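Local atomic coordinates of uncharacterized protein (Vibrio parahaemolyticus M0605, PDB entry 3X0T), a protein that probably acts as the PirA component of a plasmid-encoded binary toxin, thought to be pore-forming. Residues E18-V23 with N99-G104; T24-K29 with I94-N99; V41-T46 with E78-Q83; I53-G58 with Y90-V95. One frame throughout, in Å; residues are numbered along the deposited sequence.

Contact 1 of 4, residues E18-V23 with N99-G104; sequences EPNGGV and NGASRG
The E18 chain bends at chi2 (-52°) and runs beside R103, bringing OE2 to 3.6 Å from R103 NH1, a long salt bridge with the carboxylate and guanidinium planes well away from coplanar. P19 turns its CB toward the 99-104 loop, 3.3 Å from G100 O, so this one carbon sits against the carbonyl oxygens of G100, A101 and S102. N20 then makes the one direct hydrogen bond between the segments: its N reaches G100 O at 2.8 Å (154° at the hydrogen) from somewhat above the carbonyl plane. The N20 amide is tied by water on both ends: one water donates to OD1 and, at 2.7 Å, to A101 O, while a second accepts from ND2 and donates to N99 O. At G21 the backbone has a positive phi (110°), at which a side chain would jam against the preceding carbonyl. G21 and G22 both face N98, a G1 beta bulge. These two loops, each leading from one sheet of the jelly roll to the other, are therefore joined at the surface, where none of the touching residues is buried, by a single direct hydrogen bond and a loose charge pair, with water doing part of the bridging.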
loop_
_atom_site.group_PDB
_atom_site.type_symbol
_atom_site.label_atom_id
_atom_site.label_comp_id
_atom_site.label_asym_id
_atom_site.label_seq_id
_atom_site.Cartn_x
_atom_site.Cartn_y
_atom_site.Cartn_z
ATOM N N GLU A 18 5.984 -4.821 12.244
ATOM C CA GLU A 18 7.027 -5.137 13.234
ATOM C C GLU A 18 8.324 -4.380 12.944
ATOM O O GLU A 18 8.707 -4.068 11.797
ATOM C CB GLU A 18 7.154 -6.668 13.311
ATOM C CG GLU A 18 5.887 -7.436 13.697
ATOM C CD GLU A 18 5.222 -6.924 14.982
ATOM O OE1 GLU A 18 3.972 -6.801 15.088
ATOM O OE2 GLU A 18 5.974 -6.668 15.963
ATOM N N PRO A 19 9.060 -4.026 14.022
ATOM C CA PRO A 19 10.268 -3.218 13.865
ATOM C C PRO A 19 11.416 -4.080 13.275
ATOM O O PRO A 19 11.295 -5.309 13.126
ATOM C CB PRO A 19 10.588 -2.803 15.330
ATOM C CG PRO A 19 10.024 -3.955 16.129
ATOM C CD PRO A 19 8.723 -4.311 15.446
ATOM N N ASN A 20 12.495 -3.382 12.892
ATOM C CA ASN A 20 13.742 -4.080 12.440
ATOM C C ASN A 20 13.475 -4.920 11.219
ATOM O O ASN A 20 14.046 -6.000 11.053
ATOM C CB ASN A 20 14.373 -4.893 13.570
ATOM C CG ASN A 20 14.525 -3.969 14.805
ATOM O OD1 ASN A 20 13.935 -4.279 15.812
ATOM N ND2 ASN A 20 15.237 -2.887 14.658
ATOM N N GLY A 21 12.642 -4.417 10.296
ATOM C CA GLY A 21 12.492 -4.971 8.956
ATOM C C GLY A 21 11.158 -5.625 8.772
ATOM O O GLY A 21 11.021 -6.338 7.750
ATOM N N GLY A 22 10.145 -5.411 9.629
ATOM C CA GLY A 22 8.855 -6.018 9.345
ATOM C C GLY A 22 8.240 -5.480 8.055
ATOM O O GLY A 22 8.445 -4.313 7.674
ATOM N N VAL A 23 7.466 -6.370 7.433
ATOM C CA VAL A 23 6.743 -6.027 6.206
ATOM C C VAL A 23 5.307 -6.411 6.414
ATOM O O VAL A 23 5.032 -7.570 6.770
ATOM C CB VAL A 23 7.351 -6.793 4.975
ATOM C CG1 VAL A 23 6.541 -6.440 3.727
ATOM C CG2 VAL A 23 8.823 -6.464 4.796
ATOM N N ASN A 99 11.682 -0.259 9.038
ATOM C CA ASN A 99 13.131 -0.516 9.196
ATOM C C ASN A 99 13.645 0.056 10.499
ATOM O O ASN A 99 14.864 -0.045 10.759
ATOM C CB ASN A 99 13.894 0.145 8.056
ATOM C CG ASN A 99 13.485 -0.470 6.728
ATOM O OD1 ASN A 99 12.990 0.221 5.794
ATOM N ND2 ASN A 99 13.664 -1.751 6.639
ATOM N N GLY A 100 12.827 0.665 11.329
ATOM C CA GLY A 100 13.283 1.278 12.538
ATOM C C GLY A 100 13.116 0.389 13.728
ATOM O O GLY A 100 12.566 -0.722 13.716
ATOM N N ALA A 101 13.528 0.974 14.882
ATOM C CA ALA A 101 13.452 0.186 16.103
ATOM C C ALA A 101 12.098 0.271 16.811
ATOM O O ALA A 101 11.840 -0.591 17.679
ATOM C CB ALA A 101 14.492 0.635 17.166
ATOM N N SER A 102 11.297 1.310 16.529
ATOM C CA SER A 102 9.986 1.448 17.172
ATOM C C SER A 102 8.959 0.587 16.419
ATOM O O SER A 102 8.987 0.487 15.206
ATOM C CB SER A 102 9.458 2.889 17.096
ATOM O OG SER A 102 10.312 3.770 17.817
ATOM N N ARG A 103 8.082 -0.067 17.177
ATOM C CA ARG A 103 6.936 -0.736 16.559
ATOM C C ARG A 103 6.163 0.189 15.656
ATOM O O ARG A 103 6.069 1.370 15.904
ATOM C CB ARG A 103 6.004 -1.346 17.610
ATOM C CG ARG A 103 6.608 -2.396 18.538
ATOM C CD ARG A 103 5.557 -3.010 19.472
ATOM N NE ARG A 103 6.106 -3.905 20.510
ATOM C CZ ARG A 103 6.860 -5.009 20.365
ATOM N NH1 ARG A 103 7.241 -5.419 19.126
ATOM N NH2 ARG A 103 7.231 -5.676 21.485
ATOM N N GLY A 104 5.662 -0.352 14.540
ATOM C CA GLY A 104 5.015 0.493 13.513
ATOM C C GLY A 104 3.505 0.316 13.596
ATOM O O GLY A 104 2.958 -0.749 13.814
HETATM O O HOH W 1 13.264 -2.828 18.328
HETATM O O HOH W 2 16.866 -1.803 12.056
#

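Contact 2 of 4, residues T24-K29 with I94-N99; sequences TEVDSK and IVVINN
The flat groups that meet here are peptide units: V26 N approaches the I94 carbonyl, and V96 N the T24 carbonyl, in the carbonyl plane, whereas I94 N stands 42° out of the plane of the D27 carbonyl. That tilt accompanies a classic beta bulge, in which V26 and D27 both face I94 across the antiparallel pairing of edge strand 22-30 with strand 91-98 in one sheet of the jelly roll. V26 N donates to I94 O at 2.9 Å and D27 N to the same oxygen only weakly at 3.4 Å. Before the bulge, T24 and V96 form a hydrogen-bonded pair and E25 and V95 a non-hydrogen-bonded one, their CA atoms 4.4 Å apart. The polar ends are turned to partners elsewhere: T24 OG1 bonds T16 O, E25 OE2 pairs with R93, and D27 OD2 with R39. The axes of the two short strands lie 155° apart. V26 takes part in both close apolar pairs: with CG1 anti to the carbonyl carbon (chi1 -58°), its two methyls are split between two partners. CG1 approaches V96 CG2 at 3.9 Å, while CG2, in the crowded position between N and C, meets I94 CG2 at 3.6 Å.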
loop_
_atom_site.group_PDB
_atom_site.type_symbol
_atom_site.label_atom_id
_atom_site.label_comp_id
_atom_site.label_asym_id
_atom_site.label_seq_id
_atom_site.Cartn_x
_atom_site.Cartn_y
_atom_site.Cartn_z
ATOM N N THR A 24 4.371 -5.528 6.233
ATOM C CA THR A 24 2.964 -5.834 6.357
ATOM C C THR A 24 2.299 -5.538 5.012
ATOM O O THR A 24 2.404 -4.447 4.486
ATOM C CB THR A 24 2.282 -4.992 7.466
ATOM O OG1 THR A 24 2.937 -5.372 8.659
ATOM C CG2 THR A 24 0.766 -5.299 7.532
ATOM N N GLU A 25 1.597 -6.548 4.469
ATOM C CA GLU A 25 0.800 -6.380 3.230
ATOM C C GLU A 25 -0.493 -5.711 3.549
ATOM O O GLU A 25 -1.274 -6.218 4.360
ATOM C CB GLU A 25 0.389 -7.679 2.552
ATOM C CG GLU A 25 1.555 -8.371 2.032
ATOM C CD GLU A 25 1.155 -9.608 1.252
ATOM O OE1 GLU A 25 0.301 -10.406 1.743
ATOM O OE2 GLU A 25 1.775 -9.856 0.309
ATOM N N VAL A 26 -0.778 -4.564 2.939
ATOM C CA VAL A 26 -2.006 -3.820 3.239
ATOM C C VAL A 26 -3.007 -3.815 2.094
ATOM O O VAL A 26 -4.148 -3.458 2.278
ATOM C CB VAL A 26 -1.719 -2.402 3.740
ATOM C CG1 VAL A 26 -0.826 -2.469 4.993
ATOM C CG2 VAL A 26 -1.092 -1.527 2.664
ATOM N N ASP A 27 -2.580 -4.249 0.878
ATOM C CA ASP A 27 -3.500 -4.456 -0.205
ATOM C C ASP A 27 -2.843 -5.449 -1.143
ATOM O O ASP A 27 -1.599 -5.518 -1.171
ATOM C CB ASP A 27 -3.837 -3.184 -0.978
ATOM C CG ASP A 27 -5.140 -3.171 -1.743
ATOM O OD1 ASP A 27 -5.819 -4.218 -1.737
ATOM O OD2 ASP A 27 -5.446 -2.133 -2.363
ATOM N N SER A 28 -3.632 -6.167 -1.937
ATOM C CA SER A 28 -3.108 -7.092 -2.903
ATOM C C SER A 28 -4.116 -7.414 -3.953
ATOM O O SER A 28 -5.330 -7.421 -3.666
ATOM C CB SER A 28 -2.487 -8.296 -2.337
ATOM O OG SER A 28 -3.530 -9.085 -1.915
ATOM N N LYS A 29 -3.660 -7.715 -5.137
ATOM C CA LYS A 29 -4.532 -8.050 -6.223
ATOM C C LYS A 29 -3.857 -8.982 -7.177
ATOM O O LYS A 29 -2.725 -8.653 -7.686
ATOM C CB LYS A 29 -5.065 -6.830 -6.979
ATOM C CG LYS A 29 -5.974 -7.219 -8.151
ATOM C CD LYS A 29 -7.032 -6.346 -8.635
ATOM C CE LYS A 29 -6.434 -5.215 -9.418
ATOM N NZ LYS A 29 -7.459 -4.206 -9.896
ATOM N N ILE A 94 0.525 -3.620 -2.044
ATOM C CA ILE A 94 1.062 -2.499 -1.307
ATOM C C ILE A 94 1.571 -3.051 0.006
ATOM O O ILE A 94 0.817 -3.755 0.716
ATOM C CB ILE A 94 0.009 -1.364 -1.092
ATOM C CG1 ILE A 94 -0.474 -0.827 -2.434
ATOM C CG2 ILE A 94 0.604 -0.279 -0.239
ATOM C CD1 ILE A 94 -1.610 0.140 -2.348
ATOM N N VAL A 95 2.803 -2.728 0.351
ATOM C CA VAL A 95 3.370 -3.137 1.624
ATOM C C VAL A 95 3.805 -1.894 2.414
ATOM O O VAL A 95 4.154 -0.877 1.831
ATOM C CB VAL A 95 4.570 -4.112 1.461
ATOM C CG1 VAL A 95 4.122 -5.437 0.896
ATOM C CG2 VAL A 95 5.696 -3.513 0.676
ATOM N N VAL A 96 3.812 -2.049 3.715
ATOM C CA VAL A 96 4.398 -1.075 4.613
ATOM C C VAL A 96 5.560 -1.771 5.310
ATOM O O VAL A 96 5.413 -2.912 5.789
ATOM C CB VAL A 96 3.349 -0.521 5.641
ATOM C CG1 VAL A 96 3.999 0.548 6.497
ATOM C CG2 VAL A 96 2.149 0.051 4.909
ATOM N N ILE A 97 6.723 -1.107 5.294
ATOM C CA ILE A 97 7.972 -1.684 5.779
ATOM C C ILE A 97 8.471 -0.767 6.919
ATOM O O ILE A 97 8.501 0.450 6.827
ATOM C CB ILE A 97 9.026 -1.709 4.636
ATOM C CG1 ILE A 97 8.465 -2.477 3.438
ATOM C CG2 ILE A 97 10.314 -2.348 5.148
ATOM C CD1 ILE A 97 9.337 -2.383 2.199
ATOM N N ASN A 98 8.851 -1.459 8.006
ATOM C CA ASN A 98 9.338 -0.749 9.196
ATOM C C ASN A 98 10.775 -1.143 9.418
ATOM O O ASN A 98 11.056 -2.240 9.889
ATOM C CB ASN A 98 8.484 -1.118 10.421
ATOM C CG ASN A 98 8.907 -0.376 11.659
ATOM O OD1 ASN A 98 9.779 0.469 11.598
ATOM N ND2 ASN A 98 8.234 -0.669 12.767
ATOM N N ASN A 99 11.682 -0.259 9.038
ATOM C CA ASN A 99 13.131 -0.516 9.196
ATOM C C ASN A 99 13.645 0.056 10.499
ATOM O O ASN A 99 14.864 -0.045 10.759
ATOM C CB ASN A 99 13.894 0.145 8.056
ATOM C CG ASN A 99 13.485 -0.470 6.728
ATOM O OD1 ASN A 99 12.990 0.221 5.794
ATOM N ND2 ASN A 99 13.664 -1.751 6.639
#

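Contact 3 of 4, residues V41-T46 with E78-Q83; sequences VDIENT and ETYHLQ
Strands 41-45 and 79-82 run antiparallel, the axes of these short segments 158° apart and 4.6 Å at closest, with V41-L82 and I43-Y80 as hydrogen-bonded pairs and D42-H81 and E44-T79 as non-hydrogen-bonded ones. N45 N continues the series by donating to E78 O at 2.9 Å. On the D42 and H81 face, D42 CG sits anti to the carbonyl carbon (chi1 -48°), which carries OD1 across to the edge of the H81 ring. H81 ND1 donates to that OD1 at 2.8 Å, the oxygen lying in the ring plane and met nearly along its C-O axis, although the carboxylate and ring planes are 53° apart. H81 NE2 donates to Q83 OE1 at 2.7 Å, also in plane and on a lone pair. With both nitrogens engaged as donors beside a carboxylate, the ring is plausibly protonated. The two strands are neighbours in the second sheet of the jelly roll, 79-82 at its edge; H111, a weak partner of D42 OD2, also brings its ring against H81. Further along this face, T79 OG1 rests 3.6 Å from E44 CB, while E44 OE1 turns to Y109. On the other face, I43 CG2 comes 4.0 Å from Y80 CB, and the Y80 ring stacks with H72. V41 and L82 point to the core there, V41 CG2 lying 4.2 Å from L82 CB.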
loop_
_atom_site.group_PDB
_atom_site.type_symbol
_atom_site.label_atom_id
_atom_site.label_comp_id
_atom_site.label_asym_id
_atom_site.label_seq_id
_atom_site.Cartn_x
_atom_site.Cartn_y
_atom_site.Cartn_z
ATOM N N VAL A 41 -4.043 4.427 -2.301
ATOM C CA VAL A 41 -4.392 4.462 -0.870
ATOM C C VAL A 41 -3.716 5.704 -0.292
ATOM O O VAL A 41 -2.803 6.263 -0.857
ATOM C CB VAL A 41 -3.896 3.229 -0.105
ATOM C CG1 VAL A 41 -4.446 1.981 -0.739
ATOM C CG2 VAL A 41 -2.406 3.151 0.021
ATOM N N ASP A 42 -4.235 6.085 0.887
ATOM C CA ASP A 42 -3.471 6.991 1.729
ATOM C C ASP A 42 -3.027 6.229 2.964
ATOM O O ASP A 42 -3.723 5.361 3.472
ATOM C CB ASP A 42 -4.296 8.215 2.222
ATOM C CG ASP A 42 -5.030 8.835 1.125
ATOM O OD1 ASP A 42 -4.453 9.121 0.110
ATOM O OD2 ASP A 42 -6.263 9.056 1.335
ATOM N N ILE A 43 -1.832 6.537 3.450
ATOM C CA ILE A 43 -1.339 5.955 4.688
ATOM C C ILE A 43 -1.178 7.085 5.751
ATOM O O ILE A 43 -0.535 8.100 5.461
ATOM C CB ILE A 43 0.021 5.263 4.469
ATOM C CG1 ILE A 43 0.549 4.762 5.852
ATOM C CG2 ILE A 43 1.084 6.099 3.728
ATOM C CD1 ILE A 43 1.791 3.871 5.750
ATOM N N GLU A 44 -1.763 6.841 6.943
ATOM C CA GLU A 44 -1.522 7.715 8.098
ATOM C C GLU A 44 -0.641 6.900 9.054
ATOM O O GLU A 44 -0.999 5.843 9.518
ATOM C CB GLU A 44 -2.896 8.035 8.772
ATOM C CG GLU A 44 -2.727 8.863 9.999
ATOM C CD GLU A 44 -4.003 9.015 10.816
ATOM O OE1 GLU A 44 -5.031 8.288 10.569
ATOM O OE2 GLU A 44 -3.960 9.801 11.793
ATOM N N ASN A 45 0.528 7.487 9.348
ATOM C CA ASN A 45 1.435 6.853 10.291
ATOM C C ASN A 45 1.065 7.240 11.715
ATOM O O ASN A 45 1.142 8.443 12.034
ATOM C CB ASN A 45 2.827 7.314 9.941
ATOM C CG ASN A 45 3.900 6.670 10.844
ATOM O OD1 ASN A 45 3.586 6.083 11.889
ATOM N ND2 ASN A 45 5.144 6.754 10.387
ATOM N N THR A 46 0.589 6.287 12.520
ATOM C CA THR A 46 0.061 6.575 13.861
ATOM C C THR A 46 1.044 6.067 14.950
ATOM O O THR A 46 0.671 6.028 16.136
ATOM C CB THR A 46 -1.299 5.993 14.057
ATOM O OG1 THR A 46 -1.166 4.562 14.036
ATOM C CG2 THR A 46 -2.298 6.472 13.031
ATOM N N GLU A 78 2.250 11.708 9.911
ATOM C CA GLU A 78 1.967 12.208 8.568
ATOM C C GLU A 78 0.991 11.289 7.859
ATOM O O GLU A 78 0.932 10.072 8.129
ATOM C CB GLU A 78 3.231 12.208 7.685
ATOM C CG GLU A 78 4.334 13.204 8.084
ATOM C CD GLU A 78 5.540 13.184 7.076
ATOM O OE1 GLU A 78 5.826 12.210 6.250
ATOM O OE2 GLU A 78 6.163 14.244 7.257
ATOM N N THR A 79 0.276 11.896 6.911
ATOM C CA THR A 79 -0.536 11.147 5.980
ATOM C C THR A 79 -0.012 11.377 4.582
ATOM O O THR A 79 0.325 12.497 4.202
ATOM C CB THR A 79 -2.006 11.526 6.054
ATOM O OG1 THR A 79 -2.467 11.292 7.394
ATOM C CG2 THR A 79 -2.796 10.841 5.112
ATOM N N TYR A 80 0.098 10.326 3.780
ATOM C CA TYR A 80 0.666 10.383 2.463
ATOM C C TYR A 80 -0.182 9.648 1.416
ATOM O O TYR A 80 -0.692 8.582 1.732
ATOM C CB TYR A 80 2.034 9.735 2.454
ATOM C CG TYR A 80 2.642 9.630 1.126
ATOM C CD1 TYR A 80 3.158 10.785 0.500
ATOM C CD2 TYR A 80 2.680 8.415 0.415
ATOM C CE1 TYR A 80 3.733 10.708 -0.751
ATOM C CE2 TYR A 80 3.294 8.339 -0.833
ATOM C CZ TYR A 80 3.800 9.516 -1.411
ATOM O OH TYR A 80 4.387 9.408 -2.668
ATOM N N HIS A 81 -0.368 10.237 0.233
ATOM C CA HIS A 81 -1.177 9.586 -0.844
ATOM C C HIS A 81 -0.297 8.843 -1.790
ATOM O O HIS A 81 0.622 9.392 -2.419
ATOM C CB HIS A 81 -1.906 10.691 -1.624
ATOM C CG HIS A 81 -2.661 10.088 -2.760
ATOM N ND1 HIS A 81 -3.833 9.371 -2.586
ATOM C CD2 HIS A 81 -2.426 10.037 -4.080
ATOM C CE1 HIS A 81 -4.294 8.902 -3.746
ATOM N NE2 HIS A 81 -3.459 9.308 -4.671
ATOM N N LEU A 82 -0.475 7.500 -1.829
ATOM C CA LEU A 82 0.210 6.652 -2.787
ATOM C C LEU A 82 -0.725 6.395 -3.942
ATOM O O LEU A 82 -1.698 5.628 -3.852
ATOM C CB LEU A 82 0.567 5.319 -2.093
ATOM C CG LEU A 82 1.245 4.275 -2.977
ATOM C CD1 LEU A 82 2.519 4.815 -3.569
ATOM C CD2 LEU A 82 1.470 2.995 -2.229
ATOM N N GLN A 83 -0.435 7.077 -5.061
ATOM C CA GLN A 83 -1.259 6.879 -6.264
ATOM C C GLN A 83 -0.790 5.602 -6.986
ATOM O O GLN A 83 0.404 5.418 -7.200
ATOM C CB GLN A 83 -1.059 8.146 -7.145
ATOM C CG GLN A 83 -1.836 8.088 -8.459
ATOM C CD GLN A 83 -3.380 8.167 -8.269
ATOM O OE1 GLN A 83 -3.908 8.612 -7.248
ATOM N NE2 GLN A 83 -4.066 7.726 -9.318
#

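Contact 4 of 4, residues I53-G58 with Y90-V95; sequences IQYQWG and YHQRIV
Q56 OE1 is held by two hydrogen bonds from one guanidinium: R93 NE and R93 NH2 each donate to it at 2.9 Å. The oxygen lies in the guanidinium plane, at its side edge; NH2 meets it on a lone pair, whereas NE stands well above the amide plane. R93 reaches this position with CG in the crowded place between N and C (chi1 67°) and the chain then extended alongside Q56 and pointing the same way. The other end of the amide is fixed as well, since Q56 NE2 donates in its own plane to Q54 OE1. One face of the guanidinium carries V95 CG1, 3.5 Å above its centre; W66 makes a cation-pi contact with it, and NH1 pairs with E25. On the opposite sheet face Y55 OH donates to Q92 OE1 at 2.6 Å, the amide plane standing 74° from the ring. The same ring lays CD2 against I94 CG1 at 3.7 Å, and I53 CG1 packs on I94 CG2. The backbones belong to antiparallel strands 51-58 and 91-98, the two inner strands of their sheet of the jelly roll. At the strand end a water bridges G58 O and Y90 N, beside a weak bond from H91 N to G58 O. R93, though partly balanced by E25, may polarise the Q56 amide and so favour donation by NE2 to Q54 OE1.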
loop_
_atom_site.group_PDB
_atom_site.type_symbol
_atom_site.label_atom_id
_atom_site.label_comp_id
_atom_site.label_asym_id
_atom_site.label_seq_id
_atom_site.Cartn_x
_atom_site.Cartn_y
_atom_site.Cartn_z
ATOM N N ILE A 53 6.271 3.004 2.565
ATOM C CA ILE A 53 5.207 2.348 1.832
ATOM C C ILE A 53 5.690 2.086 0.423
ATOM O O ILE A 53 6.335 2.961 -0.201
ATOM C CB ILE A 53 3.902 3.158 1.887
ATOM C CG1 ILE A 53 2.734 2.315 1.343
ATOM C CG2 ILE A 53 4.006 4.529 1.224
ATOM C CD1 ILE A 53 1.376 2.925 1.612
ATOM N N GLN A 54 5.398 0.900 -0.088
ATOM C CA GLN A 54 5.793 0.570 -1.473
ATOM C C GLN A 54 4.634 -0.022 -2.248
ATOM O O GLN A 54 3.829 -0.805 -1.720
ATOM C CB GLN A 54 6.962 -0.455 -1.559
ATOM C CG GLN A 54 8.210 0.056 -0.840
ATOM C CD GLN A 54 9.394 -0.732 -1.152
ATOM O OE1 GLN A 54 9.376 -1.970 -1.338
ATOM N NE2 GLN A 54 10.531 0.010 -1.219
ATOM N N TYR A 55 4.571 0.344 -3.518
ATOM C CA TYR A 55 3.687 -0.286 -4.500
ATOM C C TYR A 55 4.543 -1.278 -5.274
ATOM O O TYR A 55 5.514 -0.861 -5.873
ATOM C CB TYR A 55 3.066 0.771 -5.425
ATOM C CG TYR A 55 1.774 0.355 -6.009
ATOM C CD1 TYR A 55 1.703 -0.679 -6.978
ATOM C CD2 TYR A 55 0.571 0.903 -5.567
ATOM C CE1 TYR A 55 0.475 -1.126 -7.451
ATOM C CE2 TYR A 55 -0.648 0.445 -6.029
ATOM C CZ TYR A 55 -0.693 -0.571 -6.971
ATOM O OH TYR A 55 -1.928 -1.006 -7.403
ATOM N N GLN A 56 4.177 -2.561 -5.229
ATOM C CA GLN A 56 4.979 -3.615 -5.845
ATOM C C GLN A 56 4.173 -4.374 -6.881
ATOM O O GLN A 56 2.924 -4.377 -6.811
ATOM C CB GLN A 56 5.475 -4.578 -4.791
ATOM C CG GLN A 56 6.410 -3.910 -3.790
ATOM C CD GLN A 56 7.029 -4.885 -2.817
ATOM O OE1 GLN A 56 6.685 -6.081 -2.798
ATOM N NE2 GLN A 56 7.954 -4.389 -1.997
ATOM N N TRP A 57 4.866 -5.005 -7.834
ATOM C CA TRP A 57 4.209 -5.755 -8.886
ATOM C C TRP A 57 4.943 -7.038 -9.149
ATOM O O TRP A 57 6.132 -7.170 -8.822
ATOM C CB TRP A 57 4.021 -4.907 -10.163
ATOM C CG TRP A 57 5.312 -4.644 -10.888
ATOM C CD1 TRP A 57 6.241 -3.647 -10.623
ATOM C CD2 TRP A 57 5.856 -5.405 -11.964
ATOM N NE1 TRP A 57 7.280 -3.747 -11.493
ATOM C CE2 TRP A 57 7.094 -4.825 -12.309
ATOM C CE3 TRP A 57 5.437 -6.552 -12.670
ATOM C CZ2 TRP A 57 7.926 -5.391 -13.307
ATOM C CZ3 TRP A 57 6.263 -7.098 -13.639
ATOM C CH2 TRP A 57 7.483 -6.505 -13.958
ATOM N N GLY A 58 4.255 -7.976 -9.793
ATOM C CA GLY A 58 4.879 -9.253 -10.171
ATOM C C GLY A 58 4.418 -9.637 -11.580
ATOM O O GLY A 58 3.301 -9.296 -12.019
ATOM N N TYR A 90 -0.354 -8.216 -13.597
ATOM C CA TYR A 90 -0.877 -9.534 -13.270
ATOM C C TYR A 90 -0.938 -9.759 -11.776
ATOM O O TYR A 90 -1.843 -10.444 -11.288
ATOM C CB TYR A 90 -0.003 -10.592 -13.926
ATOM C CG TYR A 90 -0.135 -10.606 -15.428
ATOM C CD1 TYR A 90 -1.187 -11.278 -16.061
ATOM C CD2 TYR A 90 0.767 -9.927 -16.235
ATOM C CE1 TYR A 90 -1.357 -11.283 -17.433
ATOM C CE2 TYR A 90 0.607 -9.935 -17.627
ATOM C CZ TYR A 90 -0.435 -10.611 -18.205
ATOM O OH TYR A 90 -0.639 -10.597 -19.576
ATOM N N HIS A 91 0.019 -9.220 -11.039
ATOM C CA HIS A 91 0.119 -9.295 -9.586
ATOM C C HIS A 91 0.548 -7.962 -9.071
ATOM O O HIS A 91 1.477 -7.366 -9.640
ATOM C CB HIS A 91 1.085 -10.387 -9.115
ATOM C CG HIS A 91 0.711 -11.745 -9.609
ATOM N ND1 HIS A 91 -0.295 -12.501 -9.031
ATOM C CD2 HIS A 91 1.111 -12.407 -10.742
ATOM C CE1 HIS A 91 -0.470 -13.579 -9.765
ATOM N NE2 HIS A 91 0.337 -13.535 -10.819
ATOM N N GLN A 92 -0.026 -7.504 -7.969
ATOM C CA GLN A 92 0.385 -6.242 -7.364
ATOM C C GLN A 92 0.030 -6.274 -5.897
ATOM O O GLN A 92 -0.898 -6.979 -5.474
ATOM C CB GLN A 92 -0.183 -5.037 -8.131
ATOM C CG GLN A 92 -1.739 -4.990 -8.129
ATOM C CD GLN A 92 -2.197 -4.128 -9.218
ATOM O OE1 GLN A 92 -1.945 -2.880 -9.208
ATOM N NE2 GLN A 92 -2.879 -4.649 -10.212
ATOM N N ARG A 93 0.751 -5.455 -5.124
ATOM C CA ARG A 93 0.447 -5.343 -3.711
ATOM C C ARG A 93 0.981 -4.018 -3.197
ATOM O O ARG A 93 1.854 -3.403 -3.843
ATOM C CB ARG A 93 1.043 -6.511 -2.907
ATOM C CG ARG A 93 2.560 -6.577 -2.828
ATOM C CD ARG A 93 3.018 -7.638 -1.898
ATOM N NE ARG A 93 4.470 -7.655 -1.829
ATOM C CZ ARG A 93 5.153 -8.344 -0.904
ATOM N NH1 ARG A 93 4.519 -9.125 -0.064
ATOM N NH2 ARG A 93 6.468 -8.145 -0.835
ATOM N N ILE A 94 0.525 -3.620 -2.044
ATOM C CA ILE A 94 1.062 -2.499 -1.307
ATOM C C ILE A 94 1.571 -3.051 0.006
ATOM O O ILE A 94 0.817 -3.755 0.716
ATOM C CB ILE A 94 0.009 -1.364 -1.092
ATOM C CG1 ILE A 94 -0.474 -0.827 -2.434
ATOM C CG2 ILE A 94 0.604 -0.279 -0.239
ATOM C CD1 ILE A 94 -1.610 0.140 -2.348
ATOM N N VAL A 95 2.803 -2.728 0.351
ATOM C CA VAL A 95 3.370 -3.137 1.624
ATOM C C VAL A 95 3.805 -1.894 2.414
ATOM O O VAL A 95 4.154 -0.877 1.831
ATOM C CB VAL A 95 4.570 -4.112 1.461
ATOM C CG1 VAL A 95 4.122 -5.437 0.896
ATOM C CG2 VAL A 95 5.696 -3.513 0.676
HETATM O O HOH W 3 2.376 -7.675 -13.994
#

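In the fold
Contacts 2 and 4 share strand 91-98, with strand 22-30 on one flank and strand 51-58 on the other, and their centres lie 8 Å apart; I94 and V95 serve both. Contact 3 belongs to the second sheet, about 12 Å from contact 2 between centres, and meets the first sheet through V41, I43 and L82 against I94, V96 and I53. Contact 1, about 12 Å from contact 2, joins two loops that run between the sheets at one end. Along the chain contacts 2, 3 and 4 are nested inside contact 1, while contacts 3 and 4 alternate. Such interleaving, with strand order 1-4-2-3 in both sheets, is the jelly-roll signature of this toxin component.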